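PDB 3JPZ: lombricine kinase from Urechis caupo, which catalyses the reversible transfer of a phosphoryl group between ATP and the guanidino compound lombricine, as a member of the phosphagen kinase family. Local coordinates for residues D97-A100 against S101-V104; Q107-E110 against K111-K114; F336-L339 against L340-G343. All blocks are in the same frame, centred on the assembly; numbering follows the deposited sequence.

Contact 1. Residues D97-A100 against S101-V104; sequences DLDA and SKLV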
loop_
_atom_site.group_PDB
_atom_site.type_symbol
_atom_site.label_atom_id
_atom_site.label_comp_id
_atom_site.label_asym_id
_atom_site.label_seq_id
_atom_site.Cartn_x
_atom_site.Cartn_y
_atom_site.Cartn_z
ATOM N N ASP A 97 20.009 2.295 -30.003
ATOM C CA ASP A 97 19.894 2.056 -31.433
ATOM C C ASP A 97 18.439 1.779 -31.813
ATOM O O ASP A 97 17.947 0.662 -31.673
ATOM C CB ASP A 97 20.771 0.880 -31.845
ATOM C CG ASP A 97 20.870 0.727 -33.351
ATOM O OD1 ASP A 97 20.235 1.520 -34.073
ATOM O OD2 ASP A 97 21.583 -0.182 -33.816
ATOM N N LEU A 98 17.755 2.814 -32.281
ATOM C CA LEU A 98 16.374 2.698 -32.724
ATOM C C LEU A 98 16.290 2.681 -34.246
ATOM O O LEU A 98 15.316 3.165 -34.824
ATOM C CB LEU A 98 15.555 3.880 -32.191
ATOM C CG LEU A 98 15.616 4.083 -30.684
ATOM C CD1 LEU A 98 14.854 5.351 -30.241
ATOM C CD2 LEU A 98 15.071 2.839 -29.986
ATOM N N ASP A 99 17.311 2.132 -34.897
ATOM C CA ASP A 99 17.393 2.198 -36.350
ATOM C C ASP A 99 16.840 0.926 -36.982
ATOM O O ASP A 99 17.564 -0.051 -37.200
ATOM C CB ASP A 99 18.829 2.453 -36.805
ATOM C CG ASP A 99 18.919 2.768 -38.282
ATOM O OD1 ASP A 99 17.889 2.638 -38.978
ATOM O OD2 ASP A 99 20.016 3.142 -38.746
ATOM N N ALA A 100 15.543 0.964 -37.275
ATOM C CA ALA A 100 14.834 -0.156 -37.873
ATOM C C ALA A 100 15.457 -0.615 -39.184
ATOM O O ALA A 100 15.494 -1.811 -39.460
ATOM C CB ALA A 100 13.380 0.218 -38.092
ATOM N N SER A 101 15.938 0.325 -39.992
ATOM C CA SER A 101 16.549 -0.020 -41.278
ATOM C C SER A 101 17.732 -0.981 -41.117
ATOM O O SER A 101 18.109 -1.674 -42.061
ATOM C CB SER A 101 16.993 1.243 -42.028
ATOM O OG SER A 101 18.207 1.768 -41.516
ATOM N N LYS A 102 18.310 -1.021 -39.919
ATOM C CA LYS A 102 19.450 -1.897 -39.633
ATOM C C LYS A 102 19.022 -3.352 -39.428
ATOM O O LYS A 102 19.859 -4.242 -39.274
ATOM C CB LYS A 102 20.211 -1.416 -38.391
ATOM C CG LYS A 102 20.983 -0.120 -38.585
ATOM C CD LYS A 102 21.541 0.412 -37.267
ATOM C CE LYS A 102 22.831 -0.295 -36.854
ATOM N NZ LYS A 102 23.589 0.469 -35.818
ATOM N N LEU A 103 17.717 -3.592 -39.436
ATOM C CA LEU A 103 17.187 -4.910 -39.122
ATOM C C LEU A 103 17.274 -5.863 -40.299
ATOM O O LEU A 103 17.198 -5.457 -41.456
ATOM C CB LEU A 103 15.730 -4.805 -38.674
ATOM C CG LEU A 103 15.492 -4.222 -37.287
ATOM C CD1 LEU A 103 14.003 -4.157 -36.997
ATOM C CD2 LEU A 103 16.205 -5.049 -36.234
ATOM N N VAL A 104 17.411 -7.142 -39.984
ATOM C CA VAL A 104 17.499 -8.182 -40.996
ATOM C C VAL A 104 16.350 -9.156 -40.809
ATOM O O VAL A 104 16.232 -9.775 -39.752
ATOM C CB VAL A 104 18.834 -8.945 -40.889
ATOM C CG1 VAL A 104 18.897 -10.080 -41.915
ATOM C CG2 VAL A 104 20.000 -7.983 -41.069
#

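Contact 2. Residues Q107-E110 against K111-K114; sequences QFDE and KYVK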
loop_
_atom_site.group_PDB
_atom_site.type_symbol
_atom_site.label_atom_id
_atom_site.label_comp_id
_atom_site.label_asym_id
_atom_site.label_seq_id
_atom_site.Cartn_x
_atom_site.Cartn_y
_atom_site.Cartn_z
ATOM N N GLN A 107 10.285 -9.368 -41.004
ATOM C CA GLN A 107 8.912 -9.660 -41.407
ATOM C C GLN A 107 8.674 -11.154 -41.329
ATOM O O GLN A 107 9.193 -11.914 -42.145
ATOM C CB GLN A 107 8.628 -9.181 -42.828
ATOM C CG GLN A 107 7.325 -9.742 -43.408
ATOM C CD GLN A 107 6.073 -9.246 -42.682
ATOM O OE1 GLN A 107 5.719 -8.069 -42.766
ATOM N NE2 GLN A 107 5.385 -10.151 -41.993
ATOM N N PHE A 108 7.889 -11.568 -40.345
ATOM C CA PHE A 108 7.642 -12.979 -40.141
ATOM C C PHE A 108 6.523 -13.463 -41.030
ATOM O O PHE A 108 5.687 -12.689 -41.488
ATOM C CB PHE A 108 7.263 -13.261 -38.697
ATOM C CG PHE A 108 8.294 -12.856 -37.710
ATOM C CD1 PHE A 108 8.005 -11.901 -36.751
ATOM C CD2 PHE A 108 9.551 -13.430 -37.725
ATOM C CE1 PHE A 108 8.950 -11.539 -35.829
ATOM C CE2 PHE A 108 10.499 -13.062 -36.802
ATOM C CZ PHE A 108 10.200 -12.120 -35.857
ATOM N N ASP A 109 6.538 -14.769 -41.253
ATOM C CA ASP A 109 5.467 -15.480 -41.894
ATOM C C ASP A 109 4.257 -15.355 -40.987
ATOM O O ASP A 109 4.272 -15.798 -39.835
ATOM C CB ASP A 109 5.886 -16.949 -42.083
ATOM C CG ASP A 109 4.868 -17.757 -42.853
ATOM O OD1 ASP A 109 3.696 -17.347 -42.860
ATOM O OD2 ASP A 109 5.234 -18.816 -43.425
ATOM N N GLU A 110 3.206 -14.731 -41.498
ATOM C CA GLU A 110 2.073 -14.404 -40.658
ATOM C C GLU A 110 1.126 -15.581 -40.470
ATOM O O GLU A 110 0.151 -15.466 -39.759
ATOM C CB GLU A 110 1.350 -13.172 -41.197
ATOM C CG GLU A 110 2.238 -11.955 -41.138
ATOM C CD GLU A 110 1.627 -10.715 -41.740
ATOM O OE1 GLU A 110 0.612 -10.825 -42.462
ATOM O OE2 GLU A 110 2.184 -9.625 -41.497
ATOM N N LYS A 111 1.435 -16.718 -41.078
ATOM C CA LYS A 111 0.750 -17.961 -40.732
ATOM C C LYS A 111 1.146 -18.375 -39.316
ATOM O O LYS A 111 0.428 -19.109 -38.637
ATOM C CB LYS A 111 1.103 -19.070 -41.719
ATOM C CG LYS A 111 0.495 -18.875 -43.103
ATOM C CD LYS A 111 0.761 -20.064 -44.018
ATOM C CE LYS A 111 2.211 -20.151 -44.435
ATOM N NZ LYS A 111 2.633 -18.940 -45.164
ATOM N N TYR A 112 2.302 -17.899 -38.882
ATOM C CA TYR A 112 2.827 -18.254 -37.575
ATOM C C TYR A 112 2.785 -17.064 -36.616
ATOM O O TYR A 112 2.208 -17.164 -35.533
ATOM C CB TYR A 112 4.236 -18.830 -37.731
ATOM C CG TYR A 112 4.237 -20.094 -38.569
ATOM C CD1 TYR A 112 4.467 -20.046 -39.932
ATOM C CD2 TYR A 112 3.964 -21.332 -37.995
ATOM C CE1 TYR A 112 4.458 -21.202 -40.704
ATOM C CE2 TYR A 112 3.938 -22.493 -38.763
ATOM C CZ TYR A 112 4.190 -22.417 -40.109
ATOM O OH TYR A 112 4.177 -23.567 -40.869
ATOM N N VAL A 113 3.363 -15.932 -37.012
ATOM C CA VAL A 113 3.332 -14.755 -36.154
ATOM C C VAL A 113 2.052 -13.952 -36.340
ATOM O O VAL A 113 1.793 -13.418 -37.421
ATOM C CB VAL A 113 4.557 -13.848 -36.380
ATOM C CG1 VAL A 113 4.451 -12.598 -35.527
ATOM C CG2 VAL A 113 5.822 -14.602 -36.050
ATOM N N LYS A 114 1.266 -13.866 -35.267
ATOM C CA LYS A 114 -0.054 -13.250 -35.289
ATOM C C LYS A 114 -0.010 -11.758 -34.989
ATOM O O LYS A 114 -0.874 -11.008 -35.422
ATOM C CB LYS A 114 -0.961 -13.947 -34.274
ATOM C CG LYS A 114 -1.020 -15.463 -34.453
ATOM C CD LYS A 114 -1.422 -15.814 -35.877
ATOM C CE LYS A 114 -1.410 -17.321 -36.126
ATOM N NZ LYS A 114 -1.741 -17.632 -37.547
#

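Contact 3. Residues F336-L339 against L340-G343; sequences FVQL and LIDG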
loop_
_atom_site.group_PDB
_atom_site.type_symbol
_atom_site.label_atom_id
_atom_site.label_comp_id
_atom_site.label_asym_id
_atom_site.label_seq_id
_atom_site.Cartn_x
_atom_site.Cartn_y
_atom_site.Cartn_z
ATOM N N PHE A 336 18.109 -6.160 -29.721
ATOM C CA PHE A 336 17.144 -7.015 -29.048
ATOM C C PHE A 336 16.039 -7.431 -29.994
ATOM O O PHE A 336 15.581 -8.578 -29.960
ATOM C CB PHE A 336 16.553 -6.318 -27.826
ATOM C CG PHE A 336 17.351 -6.523 -26.580
ATOM C CD1 PHE A 336 17.829 -5.447 -25.866
ATOM C CD2 PHE A 336 17.627 -7.803 -26.125
ATOM C CE1 PHE A 336 18.561 -5.639 -24.712
ATOM C CE2 PHE A 336 18.363 -8.002 -24.972
ATOM C CZ PHE A 336 18.826 -6.915 -24.263
ATOM N N VAL A 337 15.600 -6.490 -30.821
ATOM C CA VAL A 337 14.642 -6.782 -31.873
ATOM C C VAL A 337 15.222 -7.816 -32.835
ATOM O O VAL A 337 14.497 -8.682 -33.315
ATOM C CB VAL A 337 14.262 -5.516 -32.684
ATOM C CG1 VAL A 337 13.243 -5.862 -33.754
ATOM C CG2 VAL A 337 13.724 -4.434 -31.768
ATOM N N GLN A 338 16.523 -7.723 -33.113
ATOM C CA GLN A 338 17.174 -8.671 -34.012
ATOM C C GLN A 338 17.262 -10.046 -33.368
ATOM O O GLN A 338 17.100 -11.072 -34.041
ATOM C CB GLN A 338 18.570 -8.201 -34.406
ATOM C CG GLN A 338 19.178 -9.074 -35.475
ATOM C CD GLN A 338 18.352 -9.064 -36.727
ATOM O OE1 GLN A 338 18.114 -8.008 -37.298
ATOM N NE2 GLN A 338 17.892 -10.244 -37.159
ATOM N N LEU A 339 17.508 -10.054 -32.061
ATOM C CA LEU A 339 17.573 -11.292 -31.293
ATOM C C LEU A 339 16.212 -11.981 -31.293
ATOM O O LEU A 339 16.125 -13.206 -31.360
ATOM C CB LEU A 339 18.026 -11.016 -29.853
ATOM C CG LEU A 339 17.908 -12.213 -28.899
ATOM C CD1 LEU A 339 18.895 -13.304 -29.293
ATOM C CD2 LEU A 339 18.128 -11.788 -27.461
ATOM N N LEU A 340 15.149 -11.187 -31.222
ATOM C CA LEU A 340 13.790 -11.713 -31.284
ATOM C C LEU A 340 13.502 -12.245 -32.676
ATOM O O LEU A 340 12.969 -13.340 -32.851
ATOM C CB LEU A 340 12.769 -10.625 -30.950
ATOM C CG LEU A 340 11.306 -11.053 -31.075
ATOM C CD1 LEU A 340 10.900 -11.941 -29.918
ATOM C CD2 LEU A 340 10.401 -9.842 -31.134
ATOM N N ILE A 341 13.849 -11.451 -33.674
ATOM C CA ILE A 341 13.712 -11.874 -35.057
ATOM C C ILE A 341 14.399 -13.228 -35.261
ATOM O O ILE A 341 13.799 -14.157 -35.771
ATOM C CB ILE A 341 14.310 -10.831 -36.007
ATOM C CG1 ILE A 341 13.467 -9.561 -35.980
ATOM C CG2 ILE A 341 14.376 -11.370 -37.401
ATOM C CD1 ILE A 341 14.094 -8.390 -36.673
ATOM N N ASP A 342 15.652 -13.339 -34.836
ATOM C CA ASP A 342 16.419 -14.558 -35.065
ATOM C C ASP A 342 15.827 -15.736 -34.308
ATOM O O ASP A 342 15.735 -16.837 -34.832
ATOM C CB ASP A 342 17.878 -14.368 -34.645
ATOM C CG ASP A 342 18.599 -13.356 -35.493
ATOM O OD1 ASP A 342 18.091 -13.018 -36.589
ATOM O OD2 ASP A 342 19.678 -12.906 -35.064
ATOM N N GLY A 343 15.434 -15.500 -33.068
ATOM C CA GLY A 343 14.891 -16.553 -32.237
ATOM C C GLY A 343 13.559 -17.033 -32.771
ATOM O O GLY A 343 13.296 -18.232 -32.809
#

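Contact 1. Residues D97-A100 against S101-V104
Lys102 N bonds back to Asp99 O (3.0 Å) and Leu103 N to Ala100 O (2.8 Å), two successive i to i+3 bonds that wind this part of the loop into a short 3-10 turn. Asp99 stands at its start. With CG anti to the backbone N (chi1 -170°), its carboxylate sits on the carbonyl side, near the residues that follow. Ser101 OG meets Asp99 OD1 at 2.7 Å on the syn side, tilted from the carboxylate plane; the amide of Ser101 adds a weak bond to the same oxygen. The Lys102 chain crosses Asp99 at about a right angle, Lys102 CD lying 3.4 Å from Asp99 CB. A bend at chi3 of Lys102 (80°) then carries the amine to Asp97, and Lys102 NZ meets Asp97 OD2 at 2.9 Å from above the carboxylate plane in a salt bridge. Asp97 OD1 accepts Asp99 N at 3.1 Å and closes an Asx turn, so both oxygens are engaged. Arg334 of helix 333-355 is a second salt-bridge partner of OD2, and the two cations probably favour the ionised acid. The turn lies between two helices: Ala100 and Leu103 rest on Phe237 of helix 233-252, while Leu103 also touches Val337 of helix 333-355.

Contact 2. Residues Q107-E110 against K111-K114
Asp109 and Lys111 are joined by a salt bridge in which Lys111 NZ lies 3.0 Å from Asp109 OD1 and makes a weaker bond to OD2. The same aspartate organises a beta turn over residues 109-112 and, with its side chain, an Asx turn, just where the chain enters strand 113-122 of the antiparallel sheet at the core of the phosphagen kinase catalytic domain. Asp109 OD1 is gripped twice, by Lys111 NZ on its syn side and by Lys111 N (2.9 Å) on its anti side, the latter well tilted from the carboxylate plane; this second bond closes the Asx turn. Placing CG of Asp109 anti to its own N (chi1 -175°) sets the carboxylate on the carbonyl side, within reach of that N-H, and the lysine folds back to it through bends at chi3 and chi4. Asp109 O takes both Tyr112 N, the beta-turn bond, and Val113 N, a further i to i+4 bond, each at 3.0 Å; the valine N lies in the carbonyl plane and the tyrosine N well above it.

In one of its two modelled positions the amide of Gln107 can reach Phe108 O and Glu110 OE2, and the latter also accepts from the backbone N of Gly231. Lys114 NZ donates to Lys111 O at 2.8 Å, from above the carbonyl plane.

Farther out, the Tyr112 ring presents its edge to Asp109, ring and carboxylate planes nearly perpendicular, and its OH reaches Glu355 at the end of helix 333-355. Phe108 and Val113 form the buried side, both packing on Val282 of strand 279-285 and Val344 of helix 333-355. Between them the contact is close: Val113 CG2, which comes obliquely to the phenyl ring, sits 3.3 Å from Phe108 CB.

Contact 3. Residues F336-L339 against L340-G343
Gln338 and Asp342, one helical turn apart, are tied twice: Gln338 O accepts Asp342 N at 2.8 Å, and Gln338 NE2 donates to Asp342 OD1, also at 2.8 Å. The side-chain bond leaves the glutamine in its own amide plane but reaches the carboxylate from above, 42° out of plane, the two flat groups being turned 42° against each other. What brings the amide over is the bend at chi2 (61°): CG starts anti to the backbone N, and the chain then doubles toward the next turn. The other end of the amide is used as well, since OE1 accepts the backbone N of Val104. The amide thus links the helix to the loop at Val104 through its oxygen, and NE2, besides meeting Asp342 OD1, is hydrogen-bonded elsewhere too.

The remaining backbone bonds are those of a regular alpha helix, Phe336 O to Leu340 N, Val337 O to Ile341 N and Leu339 O to Gly343 N, each 2.9 Å. Ile341 CG1 lies close to Val337 O (3.0 Å), and Ile341 CD1 reaches Val337 CG1 at 4.0 Å.

These residues belong to the long helix 333-355. Leu340 packs on Ala280 and Val282 of strand 279-285, Val337 on Val233 and Phe237 of helix 233-252, and Phe336 on Leu278 and Ala327 in the loops beside the sheet.

In the fold
The three contacts come in series along the chain. Contacts 1 and 2 lie in the loop between helix 73-83 and strand 113-122, the second running into the strand itself; contact 3 follows far later, on helix 333-355. The centre of contact 1 is about 19 Å from that of contact 2 and about 11 Å from that of contact 3; the centres of contacts 2 and 3 are about 14 Å apart. Leu103 and Val104 meet Val337, Gln338 and Ile341, while Phe108 CZ packs against Ile341. The loop thus runs along the helix, touching it at both contacts, before entering the eight-stranded sheet, whose strand 113-122 carries ADP-binding residues Ser115, Arg117 and Arg119, without ADP in this chain.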